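Local coordinates for protein caspase-1 subunit p19/18 (Spodoptera frugiperda, PDB 1M72) that is a caspase-type cysteine protease, probably acting in the activation cascade that executes apoptosis by cleaving selected cellular proteins, at residues I36-E41 with E81-F86; H40-F43 with K49-T52. One frame throughout, in Å; residues are numbered along the deposited sequence.

Contact 1. Residues I36-E41 with E81-F86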
ATOM      1  N   ILE C  36     -12.045  10.724 -12.947  1.00 25.37           N
ATOM      2  CA  ILE C  36     -13.069   9.899 -13.594  1.00 26.71           C
ATOM      3  C   ILE C  36     -13.736   9.001 -12.556  1.00 22.65           C
ATOM      4  O   ILE C  36     -13.063   8.247 -11.875  1.00 19.02           O
ATOM      5  CB  ILE C  36     -12.501   8.915 -14.629  1.00 28.84           C
ATOM      6  CG1 ILE C  36     -11.586   9.593 -15.614  1.00 32.87           C
ATOM      7  CG2 ILE C  36     -13.646   8.251 -15.351  1.00 32.88           C
ATOM      8  CD1 ILE C  36     -10.987   8.550 -16.568  1.00 35.15           C
ATOM      9  N   ILE C  37     -15.052   9.068 -12.467  1.00 19.99           N
ATOM     10  CA  ILE C  37     -15.758   8.215 -11.527  1.00 20.25           C
ATOM     11  C   ILE C  37     -16.619   7.178 -12.273  1.00 20.89           C
ATOM     12  O   ILE C  37     -17.485   7.523 -13.077  1.00 21.87           O
ATOM     13  CB  ILE C  37     -16.636   9.072 -10.584  1.00 16.58           C
ATOM     14  CG1 ILE C  37     -15.739  10.053  -9.799  1.00 19.50           C
ATOM     15  CG2 ILE C  37     -17.414   8.168  -9.635  1.00 17.36           C
ATOM     16  CD1 ILE C  37     -16.504  11.144  -8.953  1.00 16.50           C
ATOM     17  N   PHE C  38     -16.350   5.908 -12.058  1.00 21.38           N
ATOM     18  CA  PHE C  38     -17.185   4.891 -12.681  1.00 20.86           C
ATOM     19  C   PHE C  38     -18.059   4.409 -11.571  1.00 20.67           C
ATOM     20  O   PHE C  38     -17.638   3.657 -10.707  1.00 19.72           O
ATOM     21  CB  PHE C  38     -16.365   3.734 -13.243  1.00 16.67           C
ATOM     22  CG  PHE C  38     -15.454   4.151 -14.336  1.00 20.30           C
ATOM     23  CD1 PHE C  38     -14.148   4.549 -14.052  1.00 22.36           C
ATOM     24  CD2 PHE C  38     -15.900   4.171 -15.657  1.00 24.70           C
ATOM     25  CE1 PHE C  38     -13.279   4.962 -15.063  1.00 26.73           C
ATOM     26  CE2 PHE C  38     -15.051   4.580 -16.696  1.00 30.29           C
ATOM     27  CZ  PHE C  38     -13.721   4.981 -16.404  1.00 28.27           C
ATOM     28  N   ASN C  39     -19.298   4.863 -11.615  1.00 25.78           N
ATOM     29  CA  ASN C  39     -20.313   4.544 -10.607  1.00 23.64           C
ATOM     30  C   ASN C  39     -21.260   3.489 -11.144  1.00 23.61           C
ATOM     31  O   ASN C  39     -21.911   3.714 -12.188  1.00 23.51           O
ATOM     32  CB  ASN C  39     -21.076   5.819 -10.280  1.00 23.33           C
ATOM     33  CG  ASN C  39     -22.040   5.625  -9.184  1.00 23.95           C
ATOM     34  OD1 ASN C  39     -23.148   6.126  -9.236  1.00 21.84           O
ATOM     35  ND2 ASN C  39     -21.636   4.884  -8.175  1.00 24.59           N
ATOM     36  N   HIS C  40     -21.353   2.365 -10.425  1.00 21.36           N
ATOM     37  CA  HIS C  40     -22.187   1.237 -10.861  1.00 22.61           C
ATOM     38  C   HIS C  40     -23.280   0.924  -9.906  1.00 22.31           C
ATOM     39  O   HIS C  40     -23.003   0.434  -8.825  1.00 22.03           O
ATOM     40  CB  HIS C  40     -21.357  -0.030 -11.017  1.00 22.86           C
ATOM     41  CG  HIS C  40     -20.391   0.036 -12.145  1.00 24.94           C
ATOM     42  ND1 HIS C  40     -20.758  -0.222 -13.449  1.00 26.82           N
ATOM     43  CD2 HIS C  40     -19.095   0.429 -12.183  1.00 26.19           C
ATOM     44  CE1 HIS C  40     -19.730   0.011 -14.244  1.00 24.56           C
ATOM     45  NE2 HIS C  40     -18.711   0.406 -13.502  1.00 29.73           N
ATOM     46  N   GLU C  41     -24.523   1.172 -10.310  1.00 23.85           N
ATOM     47  CA  GLU C  41     -25.656   0.900  -9.411  1.00 27.82           C
ATOM     48  C   GLU C  41     -26.464  -0.360  -9.747  1.00 26.12           C
ATOM     49  O   GLU C  41     -26.985  -1.035  -8.862  1.00 23.74           O
ATOM     50  CB  GLU C  41     -26.608   2.114  -9.365  1.00 31.40           C
ATOM     51  CG  GLU C  41     -27.671   2.065  -8.217  1.00 38.11           C
ATOM     52  CD  GLU C  41     -28.555   3.326  -8.154  1.00 41.74           C
ATOM     53  OE1 GLU C  41     -28.697   4.038  -9.193  1.00 43.46           O
ATOM     54  OE2 GLU C  41     -29.114   3.597  -7.065  1.00 42.08           O
ATOM     55  N   GLU C  81     -16.290  -2.965 -21.738  1.00 40.68           N
ATOM     56  CA  GLU C  81     -15.583  -2.439 -22.885  1.00 45.00           C
ATOM     57  C   GLU C  81     -15.650  -0.935 -22.908  1.00 42.67           C
ATOM     58  O   GLU C  81     -14.784  -0.281 -23.481  1.00 40.14           O
ATOM     59  CB  GLU C  81     -16.167  -3.008 -24.189  1.00 52.82           C
ATOM     60  CG  GLU C  81     -16.026  -4.543 -24.322  1.00 63.06           C
ATOM     61  CD  GLU C  81     -14.571  -5.029 -24.395  1.00 67.19           C
ATOM     62  OE1 GLU C  81     -13.771  -4.677 -23.487  1.00 70.31           O
ATOM     63  OE2 GLU C  81     -14.233  -5.773 -25.358  1.00 71.32           O
ATOM     64  N   GLU C  82     -16.700  -0.400 -22.296  1.00 41.20           N
ATOM     65  CA  GLU C  82     -16.890   1.030 -22.251  1.00 40.32           C
ATOM     66  C   GLU C  82     -15.902   1.637 -21.280  1.00 38.46           C
ATOM     67  O   GLU C  82     -15.295   2.656 -21.576  1.00 40.52           O
ATOM     68  CB  GLU C  82     -18.305   1.364 -21.820  1.00 41.08           C
ATOM     69  CG  GLU C  82     -19.360   0.679 -22.654  1.00 45.47           C
ATOM     70  CD  GLU C  82     -20.743   1.275 -22.438  1.00 46.73           C
ATOM     71  OE1 GLU C  82     -21.157   2.076 -23.293  1.00 48.95           O
ATOM     72  OE2 GLU C  82     -21.411   0.970 -21.419  1.00 44.97           O
ATOM     73  N   ILE C  83     -15.753   1.021 -20.118  1.00 34.64           N
ATOM     74  CA  ILE C  83     -14.806   1.506 -19.136  1.00 32.68           C
ATOM     75  C   ILE C  83     -13.402   1.434 -19.779  1.00 35.07           C
ATOM     76  O   ILE C  83     -12.637   2.416 -19.784  1.00 32.05           O
ATOM     77  CB  ILE C  83     -14.830   0.620 -17.873  1.00 31.57           C
ATOM     78  CG1 ILE C  83     -16.179   0.760 -17.171  1.00 28.26           C
ATOM     79  CG2 ILE C  83     -13.647   0.968 -16.951  1.00 26.84           C
ATOM     80  CD1 ILE C  83     -16.387  -0.215 -16.009  1.00 24.45           C
ATOM     81  N   ASN C  84     -13.089   0.279 -20.361  1.00 34.22           N
ATOM     82  CA  ASN C  84     -11.797   0.117 -20.958  1.00 36.26           C
ATOM     83  C   ASN C  84     -11.504   1.140 -22.031  1.00 37.56           C
ATOM     84  O   ASN C  84     -10.379   1.630 -22.134  1.00 37.60           O
ATOM     85  CB  ASN C  84     -11.625  -1.269 -21.524  1.00 34.39           C
ATOM     86  CG  ASN C  84     -10.208  -1.509 -21.960  1.00 40.46           C
ATOM     87  OD1 ASN C  84      -9.663  -0.719 -22.729  1.00 43.12           O
ATOM     88  ND2 ASN C  84      -9.589  -2.587 -21.470  1.00 40.02           N
ATOM     89  N   LYS C  85     -12.517   1.477 -22.815  1.00 38.09           N
ATOM     90  CA  LYS C  85     -12.364   2.453 -23.891  1.00 41.23           C
ATOM     91  C   LYS C  85     -12.070   3.856 -23.357  1.00 39.63           C
ATOM     92  O   LYS C  85     -11.120   4.499 -23.793  1.00 39.51           O
ATOM     93  CB  LYS C  85     -13.633   2.440 -24.755  1.00 45.54           C
ATOM     94  CG  LYS C  85     -14.148   3.778 -25.240  1.00 53.26           C
ATOM     95  CD  LYS C  85     -15.683   3.753 -25.233  1.00 60.30           C
ATOM     96  CE  LYS C  85     -16.291   4.929 -25.998  1.00 64.92           C
ATOM     97  NZ  LYS C  85     -15.793   6.240 -25.485  1.00 66.45           N
ATOM     98  N   PHE C  86     -12.895   4.332 -22.428  1.00 37.95           N
ATOM     99  CA  PHE C  86     -12.683   5.641 -21.843  1.00 38.05           C
ATOM    100  C   PHE C  86     -11.336   5.730 -21.102  1.00 36.63           C
ATOM    101  O   PHE C  86     -10.721   6.783 -21.073  1.00 36.12           O
ATOM    102  CB  PHE C  86     -13.832   5.990 -20.908  1.00 39.33           C
ATOM    103  CG  PHE C  86     -15.105   6.379 -21.633  1.00 48.10           C
ATOM    104  CD1 PHE C  86     -15.155   7.541 -22.418  1.00 50.22           C
ATOM    105  CD2 PHE C  86     -16.267   5.601 -21.521  1.00 48.90           C
ATOM    106  CE1 PHE C  86     -16.351   7.917 -23.069  1.00 51.75           C
ATOM    107  CE2 PHE C  86     -17.467   5.968 -22.175  1.00 49.51           C
ATOM    108  CZ  PHE C  86     -17.508   7.119 -22.941  1.00 50.47           C
TER
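Phe38, His40 and Ile83 make a buried, apolar contact, chiefly through their side chains, between strand 31-39 and helix 80-92, which lies against one face of the central sheet. No hydrogen bond joins the two segments, and about 203 Å² of surface is buried between them.

Ile83 meets both partners, each with different atoms. Its methyl CG2 sits over one face of the Phe38 ring, 4.0 Å from the ring centroid and 17° off the normal, a CH-pi contact displaced toward the rim. The other branch lies across the border of the same ring, with Ile83 CG1 3.7 Å from Phe38 CD2. That branch stands anti to the carbonyl carbon of Ile83 (chi1 -66°) and runs on extended, which carries CD1 past the phenyl ring to the imidazole of His40. There Ile83 CD1 lies near the ring plane, at the edge, 3.5 Å from His40 NE2. A beta-branched isoleucine suits this place because its two arms diverge, one covering a flat aromatic face while the other reaches farther along the strand.

Phe38 provides a broad apolar surface within the layer; its ring also meets that of Phe75 and touches Leu78 and Ile87. The intervening Ile37 and Asn39 face the other way, toward helix 54-67. His40, just past the strand's end, also touches Thr107, and its side chain lies about 7 Å from that of His108, a probable active-site residue.

A mostly parallel sheet covered by helices on both faces, here with large hydrophobic side chains filling the helix 80-92 side, is characteristic of the caspase fold.

Contact 2. Residues H40-F43 with K49-T52; sequences HEHF and KSRT
Arg51 reaches back across the loop and is tied to the 40-43 segment at both ends of the residue. Its backbone N donates to Glu41 O at 2.9 Å, nearly straight at 165°. At the far end Arg51 NH1 donates to His40 O, again at 2.9 Å; this acceptor lies in the guanidinium plane, although the donor is tilted 26° from the carbonyl plane of His40.

Between these polar grips, the aliphatic part of Arg51 crosses the edge of the Phe43 ring. Arg51 CG comes to 3.6 Å from Phe43 CE1, and Arg51 CD is equally near Phe43 CZ. A bend at chi3 (52°) turns the guanidinium back toward the His40 carbonyl. Phenylalanine suits its position by supplying a flat, apolar rim for the methylenes, and arginine by combining a long greasy stem with a charged head that has several donors. Ser50 adds a weaker contact to the carbonyl that Arg51 N grips: its CA lies 3.3 Å from Glu41 O, a CA-H...O contact. Water 1 accepts from Phe43 N at 2.8 Å.

In the next shell, beyond the two segments, Arg51 NE forms a salt bridge with an acidic side chain of the bound peptide, as expected of an arginine in the S1 pocket with which caspases recognise aspartate. The bonds to His40 O and Glu41 O probably help position the guanidinium that meets the peptide. Lys49 O accepts a hydrogen bond from NE2 of His108, probably the catalytic histidine, whose ring also meets that of Phe43.

Both segments belong to the loop between strand 31-39 and helix 54-67, next to Thr107 and His108, which follow strand 98-106.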
ATOM      1  N   HIS C  40     -21.353   2.365 -10.425  1.00 21.36           N
ATOM      2  CA  HIS C  40     -22.187   1.237 -10.861  1.00 22.61           C
ATOM      3  C   HIS C  40     -23.280   0.924  -9.906  1.00 22.31           C
ATOM      4  O   HIS C  40     -23.003   0.434  -8.825  1.00 22.03           O
ATOM      5  CB  HIS C  40     -21.357  -0.030 -11.017  1.00 22.86           C
ATOM      6  CG  HIS C  40     -20.391   0.036 -12.145  1.00 24.94           C
ATOM      7  ND1 HIS C  40     -20.758  -0.222 -13.449  1.00 26.82           N
ATOM      8  CD2 HIS C  40     -19.095   0.429 -12.183  1.00 26.19           C
ATOM      9  CE1 HIS C  40     -19.730   0.011 -14.244  1.00 24.56           C
ATOM     10  NE2 HIS C  40     -18.711   0.406 -13.502  1.00 29.73           N
ATOM     11  N   GLU C  41     -24.523   1.172 -10.310  1.00 23.85           N
ATOM     12  CA  GLU C  41     -25.656   0.900  -9.411  1.00 27.82           C
ATOM     13  C   GLU C  41     -26.464  -0.360  -9.747  1.00 26.12           C
ATOM     14  O   GLU C  41     -26.985  -1.035  -8.862  1.00 23.74           O
ATOM     15  CB  GLU C  41     -26.608   2.114  -9.365  1.00 31.40           C
ATOM     16  CG  GLU C  41     -27.671   2.065  -8.217  1.00 38.11           C
ATOM     17  CD  GLU C  41     -28.555   3.326  -8.154  1.00 41.74           C
ATOM     18  OE1 GLU C  41     -28.697   4.038  -9.193  1.00 43.46           O
ATOM     19  OE2 GLU C  41     -29.114   3.597  -7.065  1.00 42.08           O
ATOM     20  N   HIS C  42     -26.525  -0.686 -11.024  1.00 28.54           N
ATOM     21  CA  HIS C  42     -27.323  -1.811 -11.454  1.00 32.29           C
ATOM     22  C   HIS C  42     -26.500  -2.688 -12.383  1.00 32.59           C
ATOM     23  O   HIS C  42     -25.620  -2.205 -13.082  1.00 34.45           O
ATOM     24  CB  HIS C  42     -28.573  -1.244 -12.135  1.00 30.68           C
ATOM     25  CG  HIS C  42     -29.295  -0.235 -11.294  1.00 40.73           C
ATOM     26  ND1 HIS C  42     -29.448   1.090 -11.673  1.00 42.70           N
ATOM     27  CD2 HIS C  42     -29.919  -0.356 -10.088  1.00 42.41           C
ATOM     28  CE1 HIS C  42     -30.143   1.732 -10.741  1.00 44.70           C
ATOM     29  NE2 HIS C  42     -30.443   0.879  -9.769  1.00 42.20           N
ATOM     30  N   PHE C  43     -26.799  -3.979 -12.388  1.00 33.66           N
ATOM     31  CA  PHE C  43     -26.052  -4.943 -13.183  1.00 32.85           C
ATOM     32  C   PHE C  43     -26.902  -5.888 -14.026  1.00 33.76           C
ATOM     33  O   PHE C  43     -27.968  -6.306 -13.587  1.00 34.33           O
ATOM     34  CB  PHE C  43     -25.177  -5.783 -12.242  1.00 28.44           C
ATOM     35  CG  PHE C  43     -24.271  -4.950 -11.361  1.00 30.16           C
ATOM     36  CD1 PHE C  43     -24.771  -4.324 -10.214  1.00 26.10           C
ATOM     37  CD2 PHE C  43     -22.941  -4.702 -11.745  1.00 27.58           C
ATOM     38  CE1 PHE C  43     -23.968  -3.444  -9.466  1.00 28.17           C
ATOM     39  CE2 PHE C  43     -22.135  -3.837 -11.007  1.00 28.27           C
ATOM     40  CZ  PHE C  43     -22.646  -3.197  -9.861  1.00 26.38           C
ATOM     41  N   LYS C  49     -27.046  -7.889  -6.856  1.00 35.16           N
ATOM     42  CA  LYS C  49     -28.109  -6.995  -6.412  1.00 35.59           C
ATOM     43  C   LYS C  49     -27.731  -5.536  -6.678  1.00 31.56           C
ATOM     44  O   LYS C  49     -26.557  -5.216  -6.882  1.00 30.28           O
ATOM     45  CB  LYS C  49     -28.373  -7.256  -4.923  1.00 38.41           C
ATOM     46  CG  LYS C  49     -28.945  -8.665  -4.714  1.00 42.91           C
ATOM     47  CD  LYS C  49     -29.150  -9.048  -3.228  1.00 49.51           C
ATOM     48  CE  LYS C  49     -27.839  -9.331  -2.519  1.00 51.16           C
ATOM     49  NZ  LYS C  49     -28.054 -10.215  -1.341  1.00 54.56           N
ATOM     50  N   SER C  50     -28.712  -4.649  -6.702  1.00 28.97           N
ATOM     51  CA  SER C  50     -28.397  -3.253  -6.934  1.00 28.95           C
ATOM     52  C   SER C  50     -27.622  -2.631  -5.763  1.00 29.69           C
ATOM     53  O   SER C  50     -27.744  -3.038  -4.596  1.00 30.50           O
ATOM     54  CB  SER C  50     -29.655  -2.472  -7.273  1.00 28.57           C
ATOM     55  OG  SER C  50     -29.970  -2.723  -8.634  1.00 29.22           O
ATOM     56  N   ARG C  51     -26.778  -1.673  -6.090  1.00 27.37           N
ATOM     57  CA  ARG C  51     -25.941  -1.077  -5.065  1.00 29.73           C
ATOM     58  C   ARG C  51     -26.529   0.254  -4.541  1.00 29.73           C
ATOM     59  O   ARG C  51     -25.899   1.314  -4.647  1.00 29.84           O
ATOM     60  CB  ARG C  51     -24.499  -0.903  -5.638  1.00 28.75           C
ATOM     61  CG  ARG C  51     -23.839  -2.236  -6.066  1.00 22.22           C
ATOM     62  CD  ARG C  51     -22.313  -2.121  -6.393  1.00 24.13           C
ATOM     63  NE  ARG C  51     -21.568  -1.467  -5.315  1.00 20.99           N
ATOM     64  CZ  ARG C  51     -21.245  -0.170  -5.315  1.00 21.51           C
ATOM     65  NH1 ARG C  51     -21.588   0.599  -6.342  1.00 21.22           N
ATOM     66  NH2 ARG C  51     -20.580   0.366  -4.302  1.00 18.96           N
ATOM     67  N   THR C  52     -27.738   0.179  -3.975  1.00 29.00           N
ATOM     68  CA  THR C  52     -28.421   1.362  -3.453  1.00 29.96           C
ATOM     69  C   THR C  52     -27.474   2.077  -2.483  1.00 30.36           C
ATOM     70  O   THR C  52     -26.834   1.432  -1.638  1.00 31.04           O
ATOM     71  CB  THR C  52     -29.752   0.995  -2.736  1.00 29.51           C
ATOM     72  OG1 THR C  52     -30.497   0.049  -3.528  1.00 28.18           O
ATOM     73  CG2 THR C  52     -30.592   2.265  -2.532  1.00 22.16           C
TER
HETATM   74  O   HOH W   1     -28.586  -5.042 -10.561  1.00 28.08           O

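How the contacts relate
From the N terminus, the chain runs through strand 31-39 into residues 40-43, and residues 49-52 soon return to them: contact 2 closes this short loop before helix 54-67 begins. The chain then passes through that helix and strand 70-76 to helix 80-92, where contact 1 closes a much longer excursion. The two start from overlapping residues, sharing His40 and Glu41, and the loop of contact 2 falls inside the span of contact 1. His40 serves both, its ring in contact 1 and its carbonyl in contact 2. Thus contact 1 fastens a helix to the sheet, and contact 2 shapes the substrate-binding loop at the strand's end.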